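Local coordinates for ketosynthase (Streptomyces sp. MSC090213JE08, PDB 6KXD), which probably catalyses the condensation of acyl-ACP with malonyl-ACP to a 3-oxoacyl-ACP, extending the chain built by a highly reducing type II polyketide synthase, at residues F205-D217 against D223-A235. Residues are numbered along the deposited sequence; the frame is centred on the assembly and turned at random.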
loop_
_atom_site.group_PDB
_atom_site.type_symbol
_atom_site.label_atom_id
_atom_site.label_comp_id
_atom_site.label_asym_id
_atom_site.label_seq_id
_atom_site.Cartn_x
_atom_site.Cartn_y
_atom_site.Cartn_z
ATOM N N PHE A 205 -10.728 -15.634 -5.198
ATOM C CA PHE A 205 -11.860 -16.562 -5.216
ATOM C C PHE A 205 -11.516 -17.802 -4.395
ATOM O O PHE A 205 -12.266 -18.188 -3.485
ATOM C CB PHE A 205 -12.165 -16.917 -6.671
ATOM C CG PHE A 205 -13.542 -17.488 -6.847
ATOM C CD1 PHE A 205 -14.655 -16.786 -6.430
ATOM C CD2 PHE A 205 -13.714 -18.738 -7.398
ATOM C CE1 PHE A 205 -15.929 -17.304 -6.602
ATOM C CE2 PHE A 205 -14.987 -19.255 -7.552
ATOM C CZ PHE A 205 -16.083 -18.532 -7.176
ATOM N N ALA A 206 -10.376 -18.402 -4.719
ATOM C CA ALA A 206 -9.888 -19.609 -4.063
ATOM C C ALA A 206 -9.567 -19.357 -2.591
ATOM O O ALA A 206 -9.870 -20.197 -1.732
ATOM C CB ALA A 206 -8.693 -20.138 -4.777
ATOM N N LEU A 207 -8.999 -18.189 -2.284
ATOM C CA LEU A 207 -8.742 -17.828 -0.889
ATOM C C LEU A 207 -10.042 -17.832 -0.094
ATOM O O LEU A 207 -10.167 -18.594 0.867
ATOM C CB LEU A 207 -8.026 -16.471 -0.870
ATOM C CG LEU A 207 -8.040 -15.643 0.412
ATOM C CD1 LEU A 207 -8.193 -16.464 1.658
ATOM C CD2 LEU A 207 -6.760 -14.802 0.460
ATOM N N PHE A 208 -11.040 -17.062 -0.531
ATOM C CA PHE A 208 -12.271 -16.917 0.232
ATOM C C PHE A 208 -13.065 -18.224 0.220
ATOM O O PHE A 208 -13.621 -18.624 1.234
ATOM C CB PHE A 208 -13.042 -15.692 -0.226
ATOM C CG PHE A 208 -12.385 -14.453 0.320
ATOM C CD1 PHE A 208 -12.609 -14.065 1.633
ATOM C CD2 PHE A 208 -11.462 -13.746 -0.436
ATOM C CE1 PHE A 208 -11.985 -12.943 2.152
ATOM C CE2 PHE A 208 -10.838 -12.620 0.083
ATOM C CZ PHE A 208 -11.093 -12.231 1.379
ATOM N N LYS A 209 -13.024 -18.924 -0.907
ATOM C CA LYS A 209 -13.650 -20.252 -0.976
ATOM C C LYS A 209 -13.080 -21.113 0.149
ATOM O O LYS A 209 -13.812 -21.663 0.961
ATOM C CB LYS A 209 -13.370 -20.922 -2.320
ATOM C CG LYS A 209 -13.955 -22.317 -2.481
ATOM C CD LYS A 209 -15.456 -22.360 -2.431
ATOM C CE LYS A 209 -15.938 -23.796 -2.325
ATOM N NZ LYS A 209 -17.380 -23.912 -2.645
ATOM N N ARG A 210 -11.759 -21.224 0.176
ATOM C CA ARG A 210 -11.100 -22.128 1.099
ATOM C C ARG A 210 -11.339 -21.720 2.558
ATOM O O ARG A 210 -11.315 -22.574 3.438
ATOM C CB ARG A 210 -9.599 -22.225 0.860
ATOM C CG ARG A 210 -8.921 -23.251 1.758
ATOM C CD ARG A 210 -9.632 -24.599 1.778
ATOM N NE ARG A 210 -8.900 -25.520 2.600
ATOM C CZ ARG A 210 -9.081 -25.644 3.906
ATOM N NH1 ARG A 210 -10.007 -24.932 4.525
ATOM N NH2 ARG A 210 -8.330 -26.483 4.595
ATOM N N PHE A 211 -11.538 -20.427 2.799
ATOM C CA PHE A 211 -11.924 -19.906 4.102
ATOM C C PHE A 211 -13.384 -20.240 4.455
ATOM O O PHE A 211 -13.788 -20.016 5.587
ATOM C CB PHE A 211 -11.681 -18.394 4.134
ATOM C CG PHE A 211 -10.407 -17.998 4.832
ATOM C CD1 PHE A 211 -9.315 -18.853 4.856
ATOM C CD2 PHE A 211 -10.324 -16.791 5.509
ATOM C CE1 PHE A 211 -8.156 -18.499 5.527
ATOM C CE2 PHE A 211 -9.166 -16.443 6.185
ATOM C CZ PHE A 211 -8.081 -17.291 6.183
ATOM N N GLY A 212 -14.175 -20.760 3.506
ATOM C CA GLY A 212 -15.617 -20.953 3.711
ATOM C C GLY A 212 -16.341 -19.624 3.874
ATOM O O GLY A 212 -17.405 -19.556 4.456
ATOM N N ALA A 213 -15.749 -18.548 3.330
ATOM C CA ALA A 213 -16.268 -17.226 3.466
ATOM C C ALA A 213 -16.994 -16.768 2.187
ATOM O O ALA A 213 -17.424 -15.621 2.132
ATOM C CB ALA A 213 -15.144 -16.284 3.806
ATOM N N LEU A 214 -17.130 -17.649 1.189
ATOM C CA LEU A 214 -17.912 -17.329 -0.006
ATOM C C LEU A 214 -19.383 -17.698 0.231
ATOM O O LEU A 214 -19.665 -18.814 0.617
ATOM C CB LEU A 214 -17.354 -18.124 -1.186
ATOM C CG LEU A 214 -16.196 -17.496 -1.954
ATOM C CD1 LEU A 214 -16.092 -18.143 -3.315
ATOM C CD2 LEU A 214 -16.352 -15.979 -2.089
ATOM N N THR A 215 -20.306 -16.764 -0.001
ATOM C CA THR A 215 -21.731 -17.076 -0.017
ATOM C C THR A 215 -22.019 -18.071 -1.145
ATOM O O THR A 215 -21.393 -18.015 -2.209
ATOM C CB THR A 215 -22.595 -15.822 -0.168
ATOM O OG1 THR A 215 -23.943 -16.247 0.031
ATOM C CG2 THR A 215 -22.448 -15.149 -1.519
ATOM N N PRO A 216 -22.930 -19.057 -0.937
ATOM C CA PRO A 216 -23.367 -19.927 -2.018
ATOM C C PRO A 216 -24.437 -19.264 -2.908
ATOM O O PRO A 216 -24.726 -19.793 -3.975
ATOM C CB PRO A 216 -23.891 -21.193 -1.310
ATOM C CG PRO A 216 -24.019 -20.834 0.164
ATOM C CD PRO A 216 -23.579 -19.393 0.343
ATOM N N ASP A 217 -25.016 -18.137 -2.485
ATOM C CA ASP A 217 -25.964 -17.397 -3.328
ATOM C C ASP A 217 -25.620 -15.907 -3.329
ATOM O O ASP A 217 -24.968 -15.463 -4.249
ATOM C CB ASP A 217 -27.429 -17.624 -2.936
ATOM C CG ASP A 217 -27.663 -17.777 -1.445
ATOM O OD1 ASP A 217 -27.079 -16.990 -0.664
ATOM O OD2 ASP A 217 -28.459 -18.663 -1.079
ATOM N N ASP A 223 -27.255 -10.018 8.147
ATOM C CA ASP A 223 -28.371 -10.945 8.144
ATOM C C ASP A 223 -28.023 -12.099 9.083
ATOM O O ASP A 223 -26.874 -12.485 9.151
ATOM C CB ASP A 223 -28.646 -11.456 6.738
ATOM C CG ASP A 223 -29.940 -12.240 6.607
ATOM O OD1 ASP A 223 -29.931 -13.430 6.984
ATOM O OD2 ASP A 223 -30.932 -11.634 6.133
ATOM N N LYS A 224 -29.052 -12.643 9.747
ATOM C CA LYS A 224 -28.937 -13.730 10.678
ATOM C C LYS A 224 -28.377 -14.975 9.977
ATOM O O LYS A 224 -27.633 -15.731 10.606
ATOM C CB LYS A 224 -30.298 -13.976 11.346
ATOM C CG LYS A 224 -30.300 -14.944 12.522
ATOM C CD LYS A 224 -31.700 -15.274 13.049
ATOM C CE LYS A 224 -31.689 -16.061 14.347
ATOM N NZ LYS A 224 -31.696 -17.522 14.092
ATOM N N ASP A 225 -28.675 -15.187 8.685
ATOM C CA ASP A 225 -28.180 -16.401 7.986
ATOM C C ASP A 225 -27.200 -16.028 6.864
ATOM O O ASP A 225 -26.975 -16.840 5.966
ATOM C CB ASP A 225 -29.318 -17.284 7.459
ATOM C CG ASP A 225 -30.437 -17.448 8.477
ATOM O OD1 ASP A 225 -30.204 -18.138 9.502
ATOM O OD2 ASP A 225 -31.511 -16.836 8.267
ATOM N N ARG A 226 -26.527 -14.880 7.009
ATOM C CA ARG A 226 -25.404 -14.498 6.111
ATOM C C ARG A 226 -24.407 -15.663 6.041
ATOM O O ARG A 226 -24.197 -16.413 7.013
ATOM C CB ARG A 226 -24.786 -13.187 6.610
ATOM C CG ARG A 226 -24.024 -13.314 7.920
ATOM C CD ARG A 226 -23.529 -11.985 8.435
ATOM N NE ARG A 226 -22.859 -12.152 9.711
ATOM C CZ ARG A 226 -23.452 -12.124 10.906
ATOM N NH1 ARG A 226 -24.768 -12.143 11.021
ATOM N NH2 ARG A 226 -22.717 -12.075 11.993
ATOM N N GLN A 227 -23.865 -15.890 4.844
ATOM C CA GLN A 227 -23.049 -17.038 4.517
ATOM C C GLN A 227 -21.744 -16.601 3.838
ATOM O O GLN A 227 -20.995 -17.442 3.380
ATOM C CB GLN A 227 -23.851 -17.969 3.600
ATOM C CG GLN A 227 -24.987 -18.701 4.301
ATOM C CD GLN A 227 -24.504 -19.357 5.567
ATOM O OE1 GLN A 227 -25.048 -19.144 6.650
ATOM N NE2 GLN A 227 -23.446 -20.138 5.444
ATOM N N GLY A 228 -21.534 -15.290 3.738
ATOM C CA GLY A 228 -20.274 -14.768 3.316
ATOM C C GLY A 228 -20.402 -13.800 2.165
ATOM O O GLY A 228 -21.397 -13.137 1.974
ATOM N N ILE A 229 -19.282 -13.677 1.457
ATOM C CA ILE A 229 -19.048 -12.616 0.531
ATOM C C ILE A 229 -19.190 -13.155 -0.891
ATOM O O ILE A 229 -19.135 -14.352 -1.136
ATOM C CB ILE A 229 -17.635 -12.030 0.728
ATOM C CG1 ILE A 229 -16.539 -12.951 0.189
ATOM C CG2 ILE A 229 -17.376 -11.657 2.186
ATOM C CD1 ILE A 229 -15.236 -12.205 -0.161
ATOM N N LEU A 230 -19.198 -12.210 -1.833
ATOM C CA LEU A 230 -18.811 -12.495 -3.193
ATOM C C LEU A 230 -17.594 -11.616 -3.489
ATOM O O LEU A 230 -17.585 -10.501 -3.040
ATOM C CB LEU A 230 -19.943 -12.117 -4.148
ATOM C CG LEU A 230 -21.186 -13.006 -4.119
ATOM C CD1 LEU A 230 -22.301 -12.358 -4.933
ATOM C CD2 LEU A 230 -20.870 -14.405 -4.631
ATOM N N THR A 231 -16.613 -12.170 -4.196
ATOM C CA THR A 231 -15.423 -11.408 -4.637
ATOM C C THR A 231 -15.864 -10.443 -5.740
ATOM O O THR A 231 -16.779 -10.732 -6.539
ATOM C CB THR A 231 -14.306 -12.331 -5.107
ATOM O OG1 THR A 231 -14.701 -12.976 -6.308
ATOM C CG2 THR A 231 -13.923 -13.390 -4.105
ATOM N N GLY A 232 -15.268 -9.256 -5.707
ATOM C CA GLY A 232 -15.607 -8.155 -6.526
ATOM C C GLY A 232 -14.356 -7.487 -7.050
ATOM O O GLY A 232 -13.264 -8.023 -6.943
ATOM N N GLU A 233 -14.576 -6.370 -7.734
ATOM C CA GLU A 233 -13.533 -5.676 -8.368
ATOM C C GLU A 233 -14.022 -4.295 -8.775
ATOM O O GLU A 233 -15.166 -3.914 -8.563
ATOM C CB GLU A 233 -13.050 -6.455 -9.586
ATOM C CG GLU A 233 -14.139 -6.682 -10.648
ATOM C CD GLU A 233 -13.612 -7.161 -11.976
ATOM O OE1 GLU A 233 -12.510 -7.742 -12.020
ATOM O OE2 GLU A 233 -14.309 -6.925 -12.979
ATOM N N GLY A 234 -13.104 -3.535 -9.359
ATOM C CA GLY A 234 -13.420 -2.226 -9.811
ATOM C C GLY A 234 -12.423 -1.211 -9.309
ATOM O O GLY A 234 -11.383 -1.549 -8.852
ATOM N N ALA A 235 -12.759 0.058 -9.478
ATOM C CA ALA A 235 -11.903 1.119 -9.014
ATOM C C ALA A 235 -12.781 2.292 -8.619
ATOM O O ALA A 235 -13.797 2.614 -9.270
ATOM C CB ALA A 235 -10.929 1.477 -10.103
#
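Ile229 and the backbone of Ala213 to Thr215 hold the two segments together through a pair of main-chain hydrogen bonds. Ile229 N donates to Ala213 O (2.8 Å) almost straight, at 168°, and Ile229 O accepts from Thr215 N at 2.9 Å, so that Ile229 bonds through both N and O to the residues flanking Leu214, a single bridge. Gly228 CA adds a CA-H...O contact to Ala213 O (3.2 Å). In this thiolase-like fold the bridge ties the loop after helix 202-210, which leaves the helix through a Schellman motif at Gly212, to the run leading into core strand 234-242. Apolar contacts flank it. CG1 of Ile229 sits between its backbone N and carbonyl carbon (chi1 74°), a turn that carries CD1 over one face of the Phe208 ring, a CH-pi contact 3.8 Å from the centroid. Leu214 CD2 packs on Ile229 CG1 at 3.8 Å. With an alanine here, that face of Phe208 is likely to lose its methyl cover, and Leu214 CD2 the CG1 beside it. Thr215 CG2 meets Leu230 CD2 at 3.6 Å, and its OG1 turns to Val218 O. Pro216 CD rests on Gln227 CB, 3.6 Å away. Farther back along the helix, Thr231 lies across Phe205, its CG2 3.9 Å from Phe205 CA, and Met338 also packs on Phe208.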